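Molinate hydrolase (Gulosibacter molinativorax, PDB 4UB9) hydrolyses the thiocarbamate herbicide molinate, as a zinc-binding member of the amidohydrolase family that probably acts on a carbon-nitrogen bond. Local coordinates at residues Val138-Leu148 and Ala166-Met177. Numbering follows the deposited sequence.
Sequences VTTVFDTWNAL and ARIFFAGTLIGM
Arg167 reaches across to Thr140 in the neighbouring strand, its NH1 donating to OG1 at 2.7 Å; the hydroxyl sits at the edge of the guanidinium, near its plane, although the bond is bent (132° at the hydrogen). A turn at chi3 (64°) brings the guanidinium round to that hydroxyl; NH1 also pairs with Asp446 in a salt bridge, and NH2 with Glu470. A methionine in place of Arg167 would probably leave Asp446 and Glu470 without this positive partner and Thr140 OG1 without this donor. On the same face, the Phe142 and Phe169 rings run alongside each other, tilted and offset enough that they hardly overlap, CE1 of Phe142 meeting CD2 of Phe169 at 3.6 Å, with Tyr430 stacked on Phe142 and Lys432 in a cation-pi contact with Phe169. Thr140 CG2 approaches the edge of the Phe169 ring. The other face carries Val141 and Ile168, touching through CG2 and CG1 at 3.9 Å.

Backbone hydrogen bonds join the parallel strands 138-143 and 167-170, among them Val141 N to Arg167 O (2.8 Å, 175° at the hydrogen). With helix 148-159 between them, the strands form a beta-alpha-beta unit of the amidohydrolase TIM-barrel fold. Leu148, at the start of that helix, sets CD1 3.6 Å from CE1 of Phe170.

Past the strands, Asn146 N donates to Gly172 O (3.0 Å). Asp143, closing its strand, makes an Asx turn, its OD1 accepting from Trp145 N, and a water bridges OD1 to Gly172 N; OD2 takes Asn146 ND2. Met177 makes an oblique Met-aromatic contact with Trp145, SD 5.1 Å from the five-membered ring centroid and the terminal methyl CE 3.4 Å from Trp145 CD1. Leu174, beside this indole, packs near the zinc ligand His282.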
loop_
_atom_site.group_PDB
_atom_site.type_symbol
_atom_site.label_atom_id
_atom_site.label_comp_id
_atom_site.label_asym_id
_atom_site.label_seq_id
_atom_site.Cartn_x
_atom_site.Cartn_y
_atom_site.Cartn_z
ATOM N N VAL A 138 -22.878 34.420 4.011
ATOM C CA VAL A 138 -22.710 34.194 2.588
ATOM C C VAL A 138 -24.088 33.901 2.013
ATOM O O VAL A 138 -24.672 32.872 2.309
ATOM C CB VAL A 138 -21.745 33.054 2.302
ATOM C CG1 VAL A 138 -21.664 32.771 0.792
ATOM C CG2 VAL A 138 -20.378 33.370 2.856
ATOM N N THR A 139 -24.589 34.814 1.200
ATOM C CA THR A 139 -25.923 34.660 0.633
ATOM C C THR A 139 -25.917 33.993 -0.759
ATOM O O THR A 139 -26.944 33.488 -1.220
ATOM C CB THR A 139 -26.624 36.012 0.524
ATOM O OG1 THR A 139 -25.663 36.999 0.114
ATOM C CG2 THR A 139 -27.226 36.407 1.885
ATOM N N THR A 140 -24.758 34.000 -1.415
ATOM C CA THR A 140 -24.584 33.315 -2.715
ATOM C C THR A 140 -23.311 32.489 -2.749
ATOM O O THR A 140 -22.226 32.991 -2.437
ATOM C CB THR A 140 -24.562 34.299 -3.893
ATOM O OG1 THR A 140 -25.769 35.071 -3.884
ATOM C CG2 THR A 140 -24.459 33.568 -5.223
ATOM N N VAL A 141 -23.465 31.204 -3.105
ATOM C CA VAL A 141 -22.321 30.338 -3.294
ATOM C C VAL A 141 -22.224 29.804 -4.716
ATOM O O VAL A 141 -23.219 29.447 -5.341
ATOM C CB VAL A 141 -22.285 29.132 -2.313
ATOM C CG1 VAL A 141 -22.088 29.612 -0.886
ATOM C CG2 VAL A 141 -23.516 28.277 -2.433
ATOM N N PHE A 142 -20.995 29.711 -5.180
ATOM C CA PHE A 142 -20.679 29.128 -6.485
ATOM C C PHE A 142 -19.959 27.843 -6.262
ATOM O O PHE A 142 -18.796 27.810 -5.809
ATOM C CB PHE A 142 -19.841 30.096 -7.291
ATOM C CG PHE A 142 -20.604 31.289 -7.717
ATOM C CD1 PHE A 142 -21.368 31.273 -8.864
ATOM C CD2 PHE A 142 -20.615 32.431 -6.942
ATOM C CE1 PHE A 142 -22.107 32.396 -9.268
ATOM C CE2 PHE A 142 -21.348 33.538 -7.327
ATOM C CZ PHE A 142 -22.094 33.517 -8.498
ATOM N N ASP A 143 -20.677 26.767 -6.550
ATOM C CA ASP A 143 -20.178 25.405 -6.382
ATOM C C ASP A 143 -19.558 24.877 -7.679
ATOM O O ASP A 143 -20.205 24.706 -8.691
ATOM C CB ASP A 143 -21.277 24.473 -5.903
ATOM C CG ASP A 143 -20.779 23.040 -5.669
ATOM O OD1 ASP A 143 -20.079 22.471 -6.564
ATOM O OD2 ASP A 143 -21.124 22.453 -4.614
ATOM N N THR A 144 -18.299 24.557 -7.565
ATOM C CA THR A 144 -17.388 24.368 -8.692
ATOM C C THR A 144 -17.103 22.878 -8.993
ATOM O O THR A 144 -16.486 22.515 -9.991
ATOM C CB THR A 144 -16.144 25.166 -8.280
ATOM O OG1 THR A 144 -16.192 26.469 -8.887
ATOM C CG2 THR A 144 -14.941 24.520 -8.546
ATOM N N TRP A 145 -17.576 22.024 -8.103
ATOM C CA TRP A 145 -17.461 20.583 -8.239
ATOM C C TRP A 145 -18.373 19.877 -7.247
ATOM O O TRP A 145 -18.254 20.021 -6.030
ATOM C CB TRP A 145 -16.039 20.050 -8.022
ATOM C CG TRP A 145 -15.952 18.519 -8.217
ATOM C CD1 TRP A 145 -15.896 17.854 -9.399
ATOM C CD2 TRP A 145 -15.953 17.525 -7.211
ATOM N NE1 TRP A 145 -15.847 16.509 -9.194
ATOM C CE2 TRP A 145 -15.859 16.279 -7.852
ATOM C CE3 TRP A 145 -15.996 17.566 -5.827
ATOM C CZ2 TRP A 145 -15.816 15.082 -7.157
ATOM C CZ3 TRP A 145 -15.960 16.390 -5.135
ATOM C CH2 TRP A 145 -15.879 15.157 -5.801
ATOM N N ASN A 146 -19.269 19.092 -7.800
ATOM C CA ASN A 146 -20.276 18.420 -7.035
ATOM C C ASN A 146 -20.923 17.395 -7.935
ATOM O O ASN A 146 -20.634 17.352 -9.130
ATOM C CB ASN A 146 -21.309 19.424 -6.550
ATOM C CG ASN A 146 -21.988 18.988 -5.263
ATOM O OD1 ASN A 146 -22.312 17.814 -5.071
ATOM N ND2 ASN A 146 -22.206 19.940 -4.372
ATOM N N ALA A 147 -21.810 16.597 -7.361
ATOM C CA ALA A 147 -22.632 15.666 -8.131
ATOM C C ALA A 147 -23.861 16.364 -8.687
ATOM O O ALA A 147 -24.660 16.943 -7.945
ATOM C CB ALA A 147 -23.052 14.502 -7.286
ATOM N N LEU A 148 -24.024 16.264 -10.004
ATOM C CA LEU A 148 -25.038 17.000 -10.706
ATOM C C LEU A 148 -26.438 16.805 -10.160
ATOM O O LEU A 148 -27.153 17.764 -9.924
ATOM C CB LEU A 148 -25.006 16.672 -12.197
ATOM C CG LEU A 148 -25.934 17.527 -13.074
ATOM C CD1 LEU A 148 -25.630 19.021 -13.004
ATOM C CD2 LEU A 148 -25.822 17.066 -14.505
ATOM N N ALA A 166 -27.993 29.621 1.508
ATOM C CA ALA A 166 -27.413 30.458 0.472
ATOM C C ALA A 166 -27.900 30.006 -0.887
ATOM O O ALA A 166 -28.141 28.810 -1.092
ATOM C CB ALA A 166 -25.889 30.400 0.511
ATOM N N ARG A 167 -28.090 30.949 -1.817
ATOM C CA ARG A 167 -28.465 30.517 -3.146
ATOM C C ARG A 167 -27.225 29.930 -3.828
ATOM O O ARG A 167 -26.068 30.320 -3.574
ATOM C CB ARG A 167 -29.148 31.576 -3.988
ATOM C CG ARG A 167 -28.261 32.564 -4.666
ATOM C CD ARG A 167 -29.077 33.494 -5.567
ATOM N NE ARG A 167 -30.008 34.291 -4.791
ATOM C CZ ARG A 167 -29.688 35.249 -3.918
ATOM N NH1 ARG A 167 -28.429 35.615 -3.701
ATOM N NH2 ARG A 167 -30.659 35.880 -3.256
ATOM N N ILE A 168 -27.509 28.954 -4.652
ATOM C CA ILE A 168 -26.512 28.145 -5.302
ATOM C C ILE A 168 -26.513 28.315 -6.796
ATOM O O ILE A 168 -27.547 28.286 -7.445
ATOM C CB ILE A 168 -26.773 26.671 -5.051
ATOM C CG1 ILE A 168 -26.756 26.374 -3.568
ATOM C CG2 ILE A 168 -25.697 25.815 -5.732
ATOM C CD1 ILE A 168 -27.209 24.965 -3.246
ATOM N N PHE A 169 -25.317 28.446 -7.326
ATOM C CA PHE A 169 -25.050 28.231 -8.746
ATOM C C PHE A 169 -23.931 27.215 -8.889
ATOM O O PHE A 169 -22.976 27.239 -8.135
ATOM C CB PHE A 169 -24.676 29.539 -9.431
ATOM C CG PHE A 169 -25.741 30.564 -9.324
ATOM C CD1 PHE A 169 -26.938 30.429 -10.018
ATOM C CD2 PHE A 169 -25.557 31.679 -8.481
ATOM C CE1 PHE A 169 -27.966 31.380 -9.898
ATOM C CE2 PHE A 169 -26.571 32.614 -8.346
ATOM C CZ PHE A 169 -27.775 32.476 -9.061
ATOM N N PHE A 170 -24.046 26.339 -9.889
ATOM C CA PHE A 170 -23.102 25.243 -9.995
ATOM C C PHE A 170 -22.551 24.922 -11.392
ATOM O O PHE A 170 -23.146 25.245 -12.403
ATOM C CB PHE A 170 -23.699 24.019 -9.352
ATOM C CG PHE A 170 -24.921 23.530 -10.021
ATOM C CD1 PHE A 170 -24.836 22.859 -11.228
ATOM C CD2 PHE A 170 -26.148 23.682 -9.432
ATOM C CE1 PHE A 170 -25.990 22.381 -11.842
ATOM C CE2 PHE A 170 -27.300 23.206 -10.030
ATOM C CZ PHE A 170 -27.234 22.548 -11.232
ATOM N N ALA A 171 -21.384 24.298 -11.393
ATOM C CA ALA A 171 -20.762 23.730 -12.598
ATOM C C ALA A 171 -21.174 22.312 -12.869
ATOM O O ALA A 171 -21.030 21.820 -13.986
ATOM C CB ALA A 171 -19.248 23.728 -12.464
ATOM N N GLY A 172 -21.565 21.621 -11.818
ATOM C CA GLY A 172 -21.676 20.149 -11.829
ATOM C C GLY A 172 -20.290 19.568 -11.630
ATOM O O GLY A 172 -19.600 19.869 -10.652
ATOM N N THR A 173 -19.829 18.809 -12.607
ATOM C CA THR A 173 -18.485 18.202 -12.503
ATOM C C THR A 173 -17.414 19.047 -13.178
ATOM O O THR A 173 -17.673 20.079 -13.761
ATOM C CB THR A 173 -18.451 16.787 -13.066
ATOM O OG1 THR A 173 -17.234 16.145 -12.684
ATOM C CG2 THR A 173 -18.570 16.790 -14.582
ATOM N N LEU A 174 -16.196 18.611 -13.010
ATOM C CA LEU A 174 -15.041 19.185 -13.670
ATOM C C LEU A 174 -14.790 18.347 -14.915
ATOM O O LEU A 174 -14.507 17.132 -14.830
ATOM C CB LEU A 174 -13.801 19.008 -12.829
ATOM C CG LEU A 174 -12.907 20.177 -12.548
ATOM C CD1 LEU A 174 -12.988 20.392 -11.039
ATOM C CD2 LEU A 174 -11.494 19.837 -12.895
ATOM N N ILE A 175 -14.892 18.991 -16.053
ATOM C CA ILE A 175 -14.832 18.268 -17.283
ATOM C C ILE A 175 -13.434 17.677 -17.421
ATOM O O ILE A 175 -12.449 18.403 -17.509
ATOM C CB ILE A 175 -15.135 19.158 -18.490
ATOM C CG1 ILE A 175 -16.491 19.858 -18.357
ATOM C CG2 ILE A 175 -15.068 18.346 -19.772
ATOM C CD1 ILE A 175 -17.657 18.939 -18.146
ATOM N N GLY A 176 -13.397 16.344 -17.538
ATOM C CA GLY A 176 -12.158 15.613 -17.777
ATOM C C GLY A 176 -11.482 15.097 -16.524
ATOM O O GLY A 176 -10.368 14.588 -16.573
ATOM N N MET A 177 -12.147 15.267 -15.387
ATOM C CA MET A 177 -11.594 14.767 -14.128
ATOM C C MET A 177 -12.335 13.525 -13.733
ATOM O O MET A 177 -13.551 13.393 -13.908
ATOM C CB MET A 177 -11.723 15.815 -13.001
ATOM C CG MET A 177 -10.965 15.427 -11.705
ATOM S SD MET A 177 -11.216 16.538 -10.297
ATOM C CE MET A 177 -12.939 16.283 -9.917
HETATM O O HOH W 1 -21.046 21.891 -8.986
#